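Local coordinates for protein, related to general stress protein 26(GS26) of B.subtilis (PDB 2HQ7) that probably binds a flavin such as FMN and acts as an oxidoreductase of the pyridoxamine 5'-phosphate oxidase family, related to general stress protein 26, at residues H91-K96 / G111-D116; N66-Y71 / L120-E125; Y31-A36 / V59-K64; W49-T54 / I106-G111. All coordinates share one frame; numbering follows the deposited sequence.

Contact 1 of 4, residues H91-K96 / G111-D116; sequences HDRASK and GIDDPD. With EDO (1,2-ethanediol), chain H.
One water molecule is gripped by three groups: it accepts from Lys96 NZ at 2.9 Å and donates to the backbone oxygens Ile112 O and Asp114 O. It bridges the middle of helix 93-99 and the loop leading into strand 117-131, on the surface of an FMN-binding split-barrel type of domain. In the same contact Arg93 holds Asp113 side-on in a two-pronged salt bridge, Arg93 NE meeting Asp113 OD1 at 2.9 Å and Arg93 NH2 meeting Asp113 OD2 at 3.1 Å. Both bonds are nearly straight and stay in the guanidinium plane, although the carboxylate is tilted 35° against it. With CG anti to the backbone N (chi1 -179°) and the chain extended as far as NE, Arg93 spans the gap to the loop. Ile112 reaches in at about a right angle, CG2 sitting over the centre of one guanidinium face and also touching Lys96 CB. At the helix start Asp92 is the N-cap. Its OD2 accepts from Ser95 N, which comes from above the carboxylate plane, and through its syn lone pair from Ser95 OG at 2.7 Å.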
loop_
_atom_site.group_PDB
_atom_site.type_symbol
_atom_site.label_atom_id
_atom_site.label_comp_id
_atom_site.label_asym_id
_atom_site.label_seq_id
_atom_site.Cartn_x
_atom_site.Cartn_y
_atom_site.Cartn_z
ATOM N N HIS B 91 -24.366 2.129 0.176
ATOM C CA HIS B 91 -25.282 1.172 -0.443
ATOM C C HIS B 91 -26.388 1.784 -1.303
ATOM O O HIS B 91 -26.990 1.090 -2.126
ATOM C CB HIS B 91 -25.908 0.291 0.650
ATOM C CG HIS B 91 -24.911 -0.619 1.299
ATOM N ND1 HIS B 91 -24.405 -0.395 2.565
ATOM C CD2 HIS B 91 -24.273 -1.719 0.826
ATOM C CE1 HIS B 91 -23.528 -1.340 2.857
ATOM N NE2 HIS B 91 -23.435 -2.158 1.823
ATOM N N ASP B 92 -26.642 3.071 -1.140
ATOM C CA ASP B 92 -27.768 3.694 -1.817
ATOM C C ASP B 92 -27.434 4.093 -3.248
ATOM O O ASP B 92 -26.332 4.549 -3.559
ATOM C CB ASP B 92 -28.262 4.890 -1.033
ATOM C CG ASP B 92 -27.271 5.994 -1.008
ATOM O OD1 ASP B 92 -26.168 5.747 -0.465
ATOM O OD2 ASP B 92 -27.590 7.090 -1.533
ATOM N N ARG B 93 -28.412 3.907 -4.123
ATOM C CA ARG B 93 -28.217 4.072 -5.547
ATOM C C ARG B 93 -28.024 5.537 -5.892
ATOM O O ARG B 93 -27.254 5.846 -6.787
ATOM C CB ARG B 93 -29.386 3.485 -6.325
ATOM C CG ARG B 93 -29.235 3.610 -7.848
ATOM C CD ARG B 93 -30.439 3.033 -8.609
ATOM N NE ARG B 93 -30.089 2.777 -10.005
ATOM C CZ ARG B 93 -29.859 3.727 -10.912
ATOM N NH1 ARG B 93 -29.981 5.019 -10.619
ATOM N NH2 ARG B 93 -29.547 3.384 -12.143
ATOM N N ALA B 94 -28.687 6.430 -5.152
ATOM C CA ALA B 94 -28.496 7.874 -5.301
ATOM C C ALA B 94 -27.008 8.254 -5.271
ATOM O O ALA B 94 -26.478 8.914 -6.188
ATOM C CB ALA B 94 -29.273 8.601 -4.192
ATOM N N SER B 95 -26.310 7.777 -4.255
ATOM C CA SER B 95 -24.896 8.100 -4.085
ATOM C C SER B 95 -24.044 7.482 -5.182
ATOM O O SER B 95 -23.149 8.137 -5.749
ATOM C CB SER B 95 -24.407 7.633 -2.711
ATOM O OG SER B 95 -25.195 8.216 -1.678
ATOM N N LYS B 96 -24.345 6.227 -5.472
ATOM C CA LYS B 96 -23.680 5.479 -6.477
ATOM C C LYS B 96 -23.808 6.168 -7.809
ATOM O O LYS B 96 -22.856 6.252 -8.525
ATOM C CB LYS B 96 -24.224 4.044 -6.482
ATOM C CG LYS B 96 -23.676 3.255 -5.280
ATOM C CD LYS B 96 -24.301 1.872 -5.098
ATOM C CE LYS B 96 -23.491 0.779 -5.752
ATOM N NZ LYS B 96 -24.107 -0.581 -5.572
ATOM N N GLY B 111 -23.505 -0.634 -15.647
ATOM C CA GLY B 111 -23.824 0.680 -15.165
ATOM C C GLY B 111 -23.889 0.757 -13.668
ATOM O O GLY B 111 -23.307 -0.051 -12.964
ATOM N N ILE B 112 -24.597 1.777 -13.191
ATOM C CA ILE B 112 -24.787 2.027 -11.775
ATOM C C ILE B 112 -25.328 0.797 -11.072
ATOM O O ILE B 112 -25.000 0.555 -9.914
ATOM C CB ILE B 112 -25.699 3.269 -11.557
ATOM C CG1 ILE B 112 -24.920 4.525 -11.948
ATOM C CG2 ILE B 112 -26.227 3.333 -10.110
ATOM C CD1 ILE B 112 -25.751 5.615 -12.695
ATOM N N ASP B 113 -26.136 0.007 -11.768
ATOM C CA ASP B 113 -26.722 -1.184 -11.161
ATOM C C ASP B 113 -25.868 -2.440 -11.276
ATOM O O ASP B 113 -26.310 -3.502 -10.873
ATOM C CB ASP B 113 -28.097 -1.467 -11.758
ATOM C CG ASP B 113 -29.018 -0.281 -11.663
ATOM O OD1 ASP B 113 -29.489 -0.000 -10.547
ATOM O OD2 ASP B 113 -29.241 0.376 -12.706
ATOM N N ASP B 114 -24.654 -2.333 -11.820
ATOM C CA ASP B 114 -23.750 -3.481 -11.912
ATOM C C ASP B 114 -23.567 -4.029 -10.504
ATOM O O ASP B 114 -23.311 -3.263 -9.571
ATOM C CB ASP B 114 -22.410 -3.059 -12.510
ATOM C CG ASP B 114 -21.558 -4.240 -12.997
ATOM O OD1 ASP B 114 -21.114 -5.082 -12.186
ATOM O OD2 ASP B 114 -21.263 -4.275 -14.204
ATOM N N PRO B 115 -23.756 -5.346 -10.318
ATOM C CA PRO B 115 -23.609 -5.864 -8.972
ATOM C C PRO B 115 -22.175 -5.804 -8.445
ATOM O O PRO B 115 -21.992 -5.918 -7.257
ATOM C CB PRO B 115 -24.080 -7.316 -9.096
ATOM C CG PRO B 115 -23.926 -7.648 -10.515
ATOM C CD PRO B 115 -24.148 -6.401 -11.276
ATOM N N ASP B 116 -21.169 -5.615 -9.310
ATOM C CA ASP B 116 -19.809 -5.501 -8.865
ATOM C C ASP B 116 -19.329 -4.077 -8.554
ATOM O O ASP B 116 -18.160 -3.898 -8.216
ATOM C CB ASP B 116 -18.875 -6.102 -9.915
ATOM C CG ASP B 116 -19.205 -7.549 -10.215
ATOM O OD1 ASP B 116 -19.344 -8.342 -9.258
ATOM O OD2 ASP B 116 -19.349 -7.880 -11.411
HETATM C C1 EDO H . -25.476 5.660 2.946
HETATM O O1 EDO H . -25.148 6.082 1.613
HETATM C C2 EDO H . -24.817 4.329 3.329
HETATM O O2 EDO H . -25.436 3.198 2.693
HETATM O O HOH W 1 -24.656 -1.476 -8.251
#

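Contact 2 of 4, residues N66-Y71 / L120-E125; sequences NKICLY and LCFTAE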
loop_
_atom_site.group_PDB
_atom_site.type_symbol
_atom_site.label_atom_id
_atom_site.label_comp_id
_atom_site.label_asym_id
_atom_site.label_seq_id
_atom_site.Cartn_x
_atom_site.Cartn_y
_atom_site.Cartn_z
ATOM N N ASN B 66 -13.351 -1.145 10.016
ATOM C CA ASN B 66 -13.302 -0.121 8.966
ATOM C C ASN B 66 -12.148 0.856 9.109
ATOM O O ASN B 66 -12.160 1.908 8.509
ATOM C CB ASN B 66 -14.630 0.650 8.915
ATOM C CG ASN B 66 -14.871 1.506 10.150
ATOM O OD1 ASN B 66 -14.118 1.452 11.122
ATOM N ND2 ASN B 66 -15.879 2.349 10.084
ATOM N N LYS B 67 -11.128 0.478 9.868
ATOM C CA LYS B 67 -9.931 1.273 10.017
ATOM C C LYS B 67 -9.025 0.962 8.843
ATOM O O LYS B 67 -8.655 -0.195 8.571
ATOM C CB LYS B 67 -9.244 0.960 11.335
ATOM C CG LYS B 67 -10.070 1.359 12.588
ATOM C CD LYS B 67 -9.245 1.107 13.854
ATOM C CE LYS B 67 -10.087 1.396 15.098
ATOM N NZ LYS B 67 -9.252 1.629 16.295
ATOM N N ILE B 68 -8.730 1.997 8.087
ATOM C CA ILE B 68 -7.998 1.786 6.884
ATOM C C ILE B 68 -6.960 2.870 6.726
ATOM O O ILE B 68 -6.914 3.873 7.470
ATOM C CB ILE B 68 -8.911 1.722 5.616
ATOM C CG1 ILE B 68 -9.498 3.081 5.269
ATOM C CG2 ILE B 68 -10.001 0.662 5.725
ATOM C CD1 ILE B 68 -9.743 3.218 3.772
ATOM N N CYS B 69 -6.143 2.699 5.713
ATOM C CA CYS B 69 -5.331 3.800 5.276
ATOM C C CYS B 69 -5.265 3.825 3.769
ATOM O O CYS B 69 -5.477 2.813 3.091
ATOM C CB CYS B 69 -3.958 3.740 5.897
ATOM S SG CYS B 69 -2.857 2.649 5.080
ATOM N N LEU B 70 -5.049 5.007 3.247
ATOM C CA LEU B 70 -4.812 5.211 1.791
ATOM C C LEU B 70 -3.379 5.594 1.558
ATOM O O LEU B 70 -2.782 6.316 2.374
ATOM C CB LEU B 70 -5.687 6.344 1.245
ATOM C CG LEU B 70 -7.218 6.281 1.383
ATOM C CD1 LEU B 70 -7.886 7.373 0.501
ATOM C CD2 LEU B 70 -7.701 4.969 0.954
ATOM N N TYR B 71 -2.816 5.174 0.433
ATOM C CA TYR B 71 -1.451 5.598 0.073
ATOM C C TYR B 71 -1.369 6.029 -1.387
ATOM O O TYR B 71 -1.910 5.359 -2.261
ATOM C CB TYR B 71 -0.456 4.463 0.345
ATOM C CG TYR B 71 0.988 4.878 0.279
ATOM C CD1 TYR B 71 1.609 5.456 1.378
ATOM C CD2 TYR B 71 1.720 4.715 -0.870
ATOM C CE1 TYR B 71 2.935 5.857 1.325
ATOM C CE2 TYR B 71 3.055 5.122 -0.925
ATOM C CZ TYR B 71 3.639 5.688 0.182
ATOM O OH TYR B 71 4.948 6.089 0.115
ATOM N N LEU B 120 -17.363 3.460 -1.847
ATOM C CA LEU B 120 -16.947 3.660 -0.445
ATOM C C LEU B 120 -16.649 5.116 -0.168
ATOM O O LEU B 120 -16.268 5.858 -1.053
ATOM C CB LEU B 120 -15.700 2.819 -0.134
ATOM C CG LEU B 120 -15.961 1.353 -0.427
ATOM C CD1 LEU B 120 -15.481 1.089 -1.841
ATOM C CD2 LEU B 120 -15.280 0.441 0.514
ATOM N N CYS B 121 -16.857 5.541 1.064
ATOM C CA CYS B 121 -16.450 6.895 1.452
ATOM C C CYS B 121 -15.412 6.809 2.584
ATOM O O CYS B 121 -15.702 6.273 3.654
ATOM C CB CYS B 121 -17.674 7.684 1.866
ATOM S SG CYS B 121 -17.284 9.349 2.299
ATOM N N PHE B 122 -14.186 7.261 2.295
ATOM C CA PHE B 122 -13.113 7.360 3.285
ATOM C C PHE B 122 -13.021 8.763 3.867
ATOM O O PHE B 122 -12.987 9.723 3.129
ATOM C CB PHE B 122 -11.774 7.050 2.630
ATOM C CG PHE B 122 -10.562 7.336 3.515
ATOM C CD1 PHE B 122 -10.185 6.453 4.525
ATOM C CD2 PHE B 122 -9.745 8.433 3.260
ATOM C CE1 PHE B 122 -9.041 6.696 5.311
ATOM C CE2 PHE B 122 -8.588 8.666 4.004
ATOM C CZ PHE B 122 -8.224 7.808 5.031
ATOM N N THR B 123 -12.917 8.856 5.188
ATOM C CA THR B 123 -12.761 10.130 5.905
ATOM C C THR B 123 -11.438 10.084 6.632
ATOM O O THR B 123 -11.262 9.221 7.478
ATOM C CB THR B 123 -13.908 10.306 6.946
ATOM O OG1 THR B 123 -15.155 10.329 6.250
ATOM C CG2 THR B 123 -13.753 11.587 7.790
ATOM N N ALA B 124 -10.490 10.967 6.256
ATOM C CA ALA B 124 -9.135 10.993 6.822
ATOM C C ALA B 124 -9.066 11.679 8.177
ATOM O O ALA B 124 -9.644 12.734 8.365
ATOM C CB ALA B 124 -8.129 11.683 5.825
ATOM N N GLU B 125 -8.351 11.073 9.120
ATOM C CA GLU B 125 -8.101 11.677 10.437
ATOM C C GLU B 125 -6.727 12.355 10.457
ATOM O O GLU B 125 -6.581 13.460 10.977
ATOM C CB GLU B 125 -8.154 10.621 11.528
ATOM C CG GLU B 125 -9.566 9.997 11.769
ATOM C CD GLU B 125 -9.493 8.609 12.418
ATOM O OE1 GLU B 125 -8.504 8.342 13.153
ATOM O OE2 GLU B 125 -10.406 7.783 12.169
#
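The CH-pi contact comes from Leu70, whose CG lies over the Phe122 ring, 3.8 Å from its centroid and 14° off the normal. Beyond it the Leu70 CD1 methyl rests on the ring rim, 3.5 Å from Phe122 CD2, the two side chains running past each other in opposite directions. On the opposite face the backbone Ala124 N sits toward the rim. Apolar packing is completed by Ile68, which meets the ring obliquely: its CD1 is 3.4 Å from Phe122 CD1, and its CG1 lies near Phe122 CD1 and CE1. A chi1 of 171° swings the Phe122 ring out toward strand 67-74. Around these three buried residues lie Val21, Val23, Phe48 and Leu50. Strands 67-74 and 117-131 do not pair with each other; both flank strand 79-90, and Phe122 reaches strand 67-74 through side-chain packing. Such packing is the hydrophobic interior of a closed six-stranded antiparallel barrel, as in the FMN-binding split barrel.

Contact 3 of 4, residues Y31-A36 / V59-K64; sequences YPNIKA and VERLKK
Asn33, on strand 32-43 of the split-barrel fold, meets Arg61 of helix 56-64, and its side chain can be followed outward atom by atom. CB points at the helix and lies 3.7 Å from Arg61 NH1. CG of Asn33 lies 3.8 Å from the same Arg61 NH1, and at it the amide divides. OD1 goes on toward the guanidinium, 3.1 Å from Arg61 NH1 and 3.3 Å from Arg61 NH2, approaching it obliquely. The amide and guanidinium planes stand 77° apart. Since OD1 is anti to CA (chi2 -179°), ND2 is turned back to its own strand and donates to Pro32 O at 2.6 Å. ND2 approaches Pro32 O from above the carbonyl plane; the bond probably helps to fix the amide's rotation.

Arg61 comes from the helix, its chain bent at chi3 (-39°), which brings the guanidinium nitrogens to Asn33 OD1. Pro32 and Ile34, pointing away from the helix, pack on Lys67 and Cys69 of the second subunit, so this strand lies between helix and dimer interface. The helix itself rests on the barrel through Leu62, on Thr25 and Ile87. Thr25 pairs through its backbone with Asn33, and its OG1 is hydrogen-bonded to Arg61 NH1.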
loop_
_atom_site.group_PDB
_atom_site.type_symbol
_atom_site.label_atom_id
_atom_site.label_comp_id
_atom_site.label_asym_id
_atom_site.label_seq_id
_atom_site.Cartn_x
_atom_site.Cartn_y
_atom_site.Cartn_z
ATOM N N TYR B 31 -2.961 -9.890 9.683
ATOM C CA TYR B 31 -2.093 -9.344 8.632
ATOM C C TYR B 31 -2.743 -8.162 7.914
ATOM O O TYR B 31 -3.940 -8.206 7.603
ATOM C CB TYR B 31 -1.808 -10.415 7.596
ATOM C CG TYR B 31 -1.024 -11.593 8.103
ATOM C CD1 TYR B 31 -1.662 -12.706 8.659
ATOM C CD2 TYR B 31 0.359 -11.595 8.031
ATOM C CE1 TYR B 31 -0.920 -13.799 9.125
ATOM C CE2 TYR B 31 1.095 -12.667 8.473
ATOM C CZ TYR B 31 0.464 -13.766 9.026
ATOM O OH TYR B 31 1.259 -14.809 9.475
ATOM N N PRO B 32 -1.962 -7.093 7.628
ATOM C CA PRO B 32 -2.543 -6.055 6.813
ATOM C C PRO B 32 -2.639 -6.523 5.368
ATOM O O PRO B 32 -1.981 -7.471 4.955
ATOM C CB PRO B 32 -1.568 -4.894 6.949
ATOM C CG PRO B 32 -0.555 -5.320 7.889
ATOM C CD PRO B 32 -0.593 -6.764 8.023
ATOM N N ASN B 33 -3.535 -5.915 4.634
ATOM C CA ASN B 33 -3.718 -6.261 3.255
ATOM C C ASN B 33 -3.750 -4.936 2.534
ATOM O O ASN B 33 -4.160 -3.947 3.095
ATOM C CB ASN B 33 -5.034 -6.988 3.012
ATOM C CG ASN B 33 -5.067 -8.411 3.512
ATOM O OD1 ASN B 33 -6.100 -9.061 3.326
ATOM N ND2 ASN B 33 -3.983 -8.916 4.136
ATOM N N ILE B 34 -3.250 -4.926 1.315
ATOM C CA ILE B 34 -3.292 -3.760 0.466
ATOM C C ILE B 34 -3.946 -4.157 -0.839
ATOM O O ILE B 34 -3.579 -5.188 -1.424
ATOM C CB ILE B 34 -1.874 -3.220 0.147
ATOM C CG1 ILE B 34 -1.158 -2.785 1.425
ATOM C CG2 ILE B 34 -1.956 -2.054 -0.831
ATOM C CD1 ILE B 34 0.366 -2.401 1.235
ATOM N N LYS B 35 -4.892 -3.327 -1.285
ATOM C CA LYS B 35 -5.522 -3.427 -2.601
ATOM C C LYS B 35 -5.555 -2.083 -3.304
ATOM O O LYS B 35 -5.714 -1.053 -2.650
ATOM C CB LYS B 35 -6.965 -3.896 -2.437
ATOM C CG LYS B 35 -7.566 -4.425 -3.693
ATOM C CD LYS B 35 -8.903 -5.059 -3.383
ATOM C CE LYS B 35 -9.588 -5.588 -4.623
ATOM N NZ LYS B 35 -10.792 -6.388 -4.226
ATOM N N ALA B 36 -5.416 -2.103 -4.633
ATOM C CA ALA B 36 -5.651 -0.921 -5.474
ATOM C C ALA B 36 -7.161 -0.658 -5.640
ATOM O O ALA B 36 -7.961 -1.581 -5.785
ATOM C CB ALA B 36 -4.968 -1.067 -6.839
ATOM N N VAL B 59 -16.278 -6.867 1.961
ATOM C CA VAL B 59 -17.429 -6.228 2.589
ATOM C C VAL B 59 -17.586 -6.669 4.029
ATOM O O VAL B 59 -17.707 -5.836 4.919
ATOM C CB VAL B 59 -18.725 -6.515 1.824
ATOM C CG1 VAL B 59 -19.930 -6.021 2.620
ATOM C CG2 VAL B 59 -18.666 -5.877 0.450
ATOM N N GLU B 60 -17.583 -7.976 4.243
ATOM C CA GLU B 60 -17.636 -8.545 5.580
ATOM C C GLU B 60 -16.521 -8.010 6.473
ATOM O O GLU B 60 -16.770 -7.718 7.632
ATOM C CB GLU B 60 -17.539 -10.066 5.516
ATOM C CG GLU B 60 -18.803 -10.755 4.996
ATOM C CD GLU B 60 -18.633 -12.278 4.824
ATOM O OE1 GLU B 60 -17.472 -12.781 4.843
ATOM O OE2 GLU B 60 -19.671 -12.963 4.656
ATOM N N ARG B 61 -15.305 -7.921 5.936
ATOM C CA ARG B 61 -14.153 -7.372 6.648
ATOM C C ARG B 61 -14.333 -5.905 7.017
ATOM O O ARG B 61 -14.041 -5.509 8.144
ATOM C CB ARG B 61 -12.865 -7.511 5.820
ATOM C CG ARG B 61 -11.647 -6.640 6.349
ATOM C CD ARG B 61 -10.404 -6.637 5.422
ATOM N NE ARG B 61 -10.207 -7.972 4.871
ATOM C CZ ARG B 61 -9.435 -8.266 3.837
ATOM N NH1 ARG B 61 -8.710 -7.332 3.222
ATOM N NH2 ARG B 61 -9.384 -9.521 3.423
ATOM N N LEU B 62 -14.752 -5.079 6.064
ATOM C CA LEU B 62 -14.989 -3.661 6.360
ATOM C C LEU B 62 -16.130 -3.435 7.359
ATOM O O LEU B 62 -16.105 -2.479 8.133
ATOM C CB LEU B 62 -15.259 -2.890 5.094
ATOM C CG LEU B 62 -14.034 -2.782 4.207
ATOM C CD1 LEU B 62 -14.434 -1.962 2.990
ATOM C CD2 LEU B 62 -12.817 -2.196 4.971
ATOM N N LYS B 63 -17.103 -4.331 7.353
ATOM C CA LYS B 63 -18.191 -4.302 8.322
ATOM C C LYS B 63 -17.716 -4.512 9.767
ATOM O O LYS B 63 -18.259 -3.922 10.699
ATOM C CB LYS B 63 -19.234 -5.378 7.974
ATOM C CG LYS B 63 -20.157 -5.025 6.789
ATOM C CD LYS B 63 -21.352 -5.997 6.650
ATOM C CE LYS B 63 -22.350 -5.516 5.578
ATOM N NZ LYS B 63 -23.338 -6.572 5.176
ATOM N N LYS B 64 -16.716 -5.363 9.948
ATOM C CA LYS B 64 -16.208 -5.706 11.260
ATOM C C LYS B 64 -15.061 -4.790 11.654
ATOM O O LYS B 64 -14.795 -4.598 12.826
ATOM C CB LYS B 64 -15.704 -7.148 11.254
ATOM C CG LYS B 64 -16.733 -8.187 10.798
ATOM C CD LYS B 64 -17.511 -8.787 11.959
ATOM C CE LYS B 64 -17.963 -10.216 11.677
ATOM N NZ LYS B 64 -16.788 -11.126 11.574
#

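Contact 4 of 4, residues W49-T54 / I106-G111; sequences WLSTNT and IYYPLG
The Tyr108 ring, which reaches Ser51 with its hydroxyl, has Tyr107 CB over the centre of one face, 3.8 Å above the plane. Ser51 OG and Thr52 O approach the phenol end obliquely, Ser51 OG lying 3.2 Å from Tyr108 CE2. The ring of Tyr117 also meets it, the planes at about 40°, and Leu133 of the second subunit packs against it. The one clear polar link is the hydrogen bond between Ser51 OG and Tyr108 OH, 2.8 Å long. A chi1 of -166° turns Ser51 OG to the loop. Tyr108 also opens a type I turn, closed by Gly111 N bonding to Tyr108 O at 3.1 Å. Tyr108 is one of the ties between the barrel wall and the loop that joins helix 93-99 to strand 117-131. Buried Asn53 N, 3.7 Å from Tyr108 OH, has no partner, whereas the two hydroxyls share one hydrogen bond, in which either may be the donor, and the bond probably fixes where the phenol end lies.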
loop_
_atom_site.group_PDB
_atom_site.type_symbol
_atom_site.label_atom_id
_atom_site.label_comp_id
_atom_site.label_asym_id
_atom_site.label_seq_id
_atom_site.Cartn_x
_atom_site.Cartn_y
_atom_site.Cartn_z
ATOM N N TRP B 49 -13.919 9.305 -2.139
ATOM C CA TRP B 49 -14.955 8.353 -2.520
ATOM C C TRP B 49 -14.283 7.426 -3.504
ATOM O O TRP B 49 -13.663 7.882 -4.467
ATOM C CB TRP B 49 -16.131 9.086 -3.178
ATOM C CG TRP B 49 -16.958 9.869 -2.215
ATOM C CD1 TRP B 49 -18.069 9.445 -1.574
ATOM C CD2 TRP B 49 -16.735 11.216 -1.782
ATOM N NE1 TRP B 49 -18.538 10.427 -0.748
ATOM C CE2 TRP B 49 -17.767 11.546 -0.912
ATOM C CE3 TRP B 49 -15.800 12.193 -2.108
ATOM C CZ2 TRP B 49 -17.844 12.787 -0.286
ATOM C CZ3 TRP B 49 -15.874 13.415 -1.510
ATOM C CH2 TRP B 49 -16.908 13.716 -0.610
ATOM N N LEU B 50 -14.371 6.134 -3.234
ATOM C CA LEU B 50 -13.592 5.168 -3.989
ATOM C C LEU B 50 -14.476 4.088 -4.523
ATOM O O LEU B 50 -15.545 3.805 -3.957
ATOM C CB LEU B 50 -12.538 4.531 -3.089
ATOM C CG LEU B 50 -11.571 5.413 -2.319
ATOM C CD1 LEU B 50 -10.879 4.582 -1.281
ATOM C CD2 LEU B 50 -10.536 6.101 -3.298
ATOM N N SER B 51 -14.020 3.478 -5.602
ATOM C CA SER B 51 -14.676 2.321 -6.192
ATOM C C SER B 51 -13.832 1.059 -6.135
ATOM O O SER B 51 -12.644 1.105 -6.340
ATOM C CB SER B 51 -14.975 2.566 -7.663
ATOM O OG SER B 51 -15.871 1.589 -8.118
ATOM N N THR B 52 -14.492 -0.061 -5.882
ATOM C CA THR B 52 -13.873 -1.365 -5.987
ATOM C C THR B 52 -14.931 -2.402 -6.331
ATOM O O THR B 52 -16.151 -2.134 -6.273
ATOM C CB THR B 52 -13.115 -1.730 -4.692
ATOM O OG1 THR B 52 -12.173 -2.782 -4.955
ATOM C CG2 THR B 52 -14.089 -2.119 -3.553
ATOM N N ASN B 53 -14.462 -3.584 -6.709
ATOM C CA ASN B 53 -15.359 -4.693 -7.010
ATOM C C ASN B 53 -15.983 -5.281 -5.743
ATOM O O ASN B 53 -15.301 -5.497 -4.742
ATOM C CB ASN B 53 -14.631 -5.768 -7.810
ATOM C CG ASN B 53 -13.385 -6.285 -7.090
ATOM O OD1 ASN B 53 -12.263 -5.772 -7.288
ATOM N ND2 ASN B 53 -13.583 -7.273 -6.219
ATOM N N THR B 54 -17.294 -5.515 -5.791
ATOM C CA THR B 54 -17.984 -6.211 -4.714
ATOM C C THR B 54 -17.315 -7.560 -4.528
ATOM O O THR B 54 -17.273 -8.364 -5.450
ATOM C CB THR B 54 -19.450 -6.451 -5.034
ATOM O OG1 THR B 54 -20.012 -5.258 -5.585
ATOM C CG2 THR B 54 -20.222 -6.873 -3.769
ATOM N N ILE B 106 -15.742 0.938 -17.959
ATOM C CA ILE B 106 -14.748 -0.056 -18.342
ATOM C C ILE B 106 -14.781 -1.221 -17.379
ATOM O O ILE B 106 -14.471 -2.345 -17.751
ATOM C CB ILE B 106 -13.313 0.525 -18.309
ATOM C CG1 ILE B 106 -13.178 1.759 -19.222
ATOM C CG2 ILE B 106 -12.329 -0.525 -18.745
ATOM C CD1 ILE B 106 -12.170 2.822 -18.698
ATOM N N TYR B 107 -15.134 -0.938 -16.129
ATOM C CA TYR B 107 -15.074 -1.920 -15.057
ATOM C C TYR B 107 -16.425 -2.471 -14.716
ATOM O O TYR B 107 -16.529 -3.600 -14.246
ATOM C CB TYR B 107 -14.480 -1.278 -13.806
ATOM C CG TYR B 107 -13.079 -0.791 -14.042
ATOM C CD1 TYR B 107 -12.073 -1.688 -14.374
ATOM C CD2 TYR B 107 -12.754 0.562 -13.973
ATOM C CE1 TYR B 107 -10.785 -1.268 -14.619
ATOM C CE2 TYR B 107 -11.454 1.000 -14.218
ATOM C CZ TYR B 107 -10.474 0.071 -14.544
ATOM O OH TYR B 107 -9.170 0.448 -14.805
ATOM N N TYR B 108 -17.458 -1.662 -14.915
ATOM C CA TYR B 108 -18.814 -2.045 -14.563
ATOM C C TYR B 108 -19.723 -1.874 -15.780
ATOM O O TYR B 108 -20.419 -0.875 -15.916
ATOM C CB TYR B 108 -19.280 -1.226 -13.373
ATOM C CG TYR B 108 -18.246 -1.169 -12.266
ATOM C CD1 TYR B 108 -17.818 -2.331 -11.613
ATOM C CD2 TYR B 108 -17.682 0.042 -11.880
ATOM C CE1 TYR B 108 -16.859 -2.276 -10.593
ATOM C CE2 TYR B 108 -16.730 0.104 -10.858
ATOM C CZ TYR B 108 -16.326 -1.059 -10.223
ATOM O OH TYR B 108 -15.387 -0.978 -9.220
ATOM N N PRO B 109 -19.703 -2.862 -16.686
ATOM C CA PRO B 109 -20.481 -2.858 -17.924
ATOM C C PRO B 109 -21.968 -2.594 -17.764
ATOM O O PRO B 109 -22.560 -2.007 -18.651
ATOM C CB PRO B 109 -20.285 -4.277 -18.452
ATOM C CG PRO B 109 -19.009 -4.681 -17.945
ATOM C CD PRO B 109 -18.901 -4.086 -16.574
ATOM N N LEU B 110 -22.569 -3.029 -16.655
ATOM C CA LEU B 110 -24.026 -2.878 -16.449
ATOM C C LEU B 110 -24.430 -1.587 -15.740
ATOM O O LEU B 110 -25.561 -1.477 -15.257
ATOM C CB LEU B 110 -24.572 -4.057 -15.656
ATOM C CG LEU B 110 -24.461 -5.447 -16.266
ATOM C CD1 LEU B 110 -25.353 -6.395 -15.455
ATOM C CD2 LEU B 110 -24.880 -5.443 -17.710
ATOM N N GLY B 111 -23.505 -0.634 -15.647
ATOM C CA GLY B 111 -23.824 0.680 -15.165
ATOM C C GLY B 111 -23.889 0.757 -13.668
ATOM O O GLY B 111 -23.307 -0.051 -12.964
#

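From the N terminus, the loop opened at strand 32-43 is closed by contact 3 when helix 56-64 returns to it. Contact 4 starts inside that loop, at 49-54, and closes only at 106-111, so it crosses contact 3. Contact 2 opens next at 66-71 and closes last at 120-125; it too crosses contact 4, while following contact 3 in series. Contact 1 is nested inside contact 2 and crosses contact 4, with which it shares Gly111. Contact 2 lies in the barrel interior, and Leu62 of helix 56-64 packs on its Ile68 and Leu120. Contacts 1 and 4 lie about 9 Å apart between centres and tie helix 93-99, the loop after it and strand 47-53 together, helped by Thr54 bonding to Pro115.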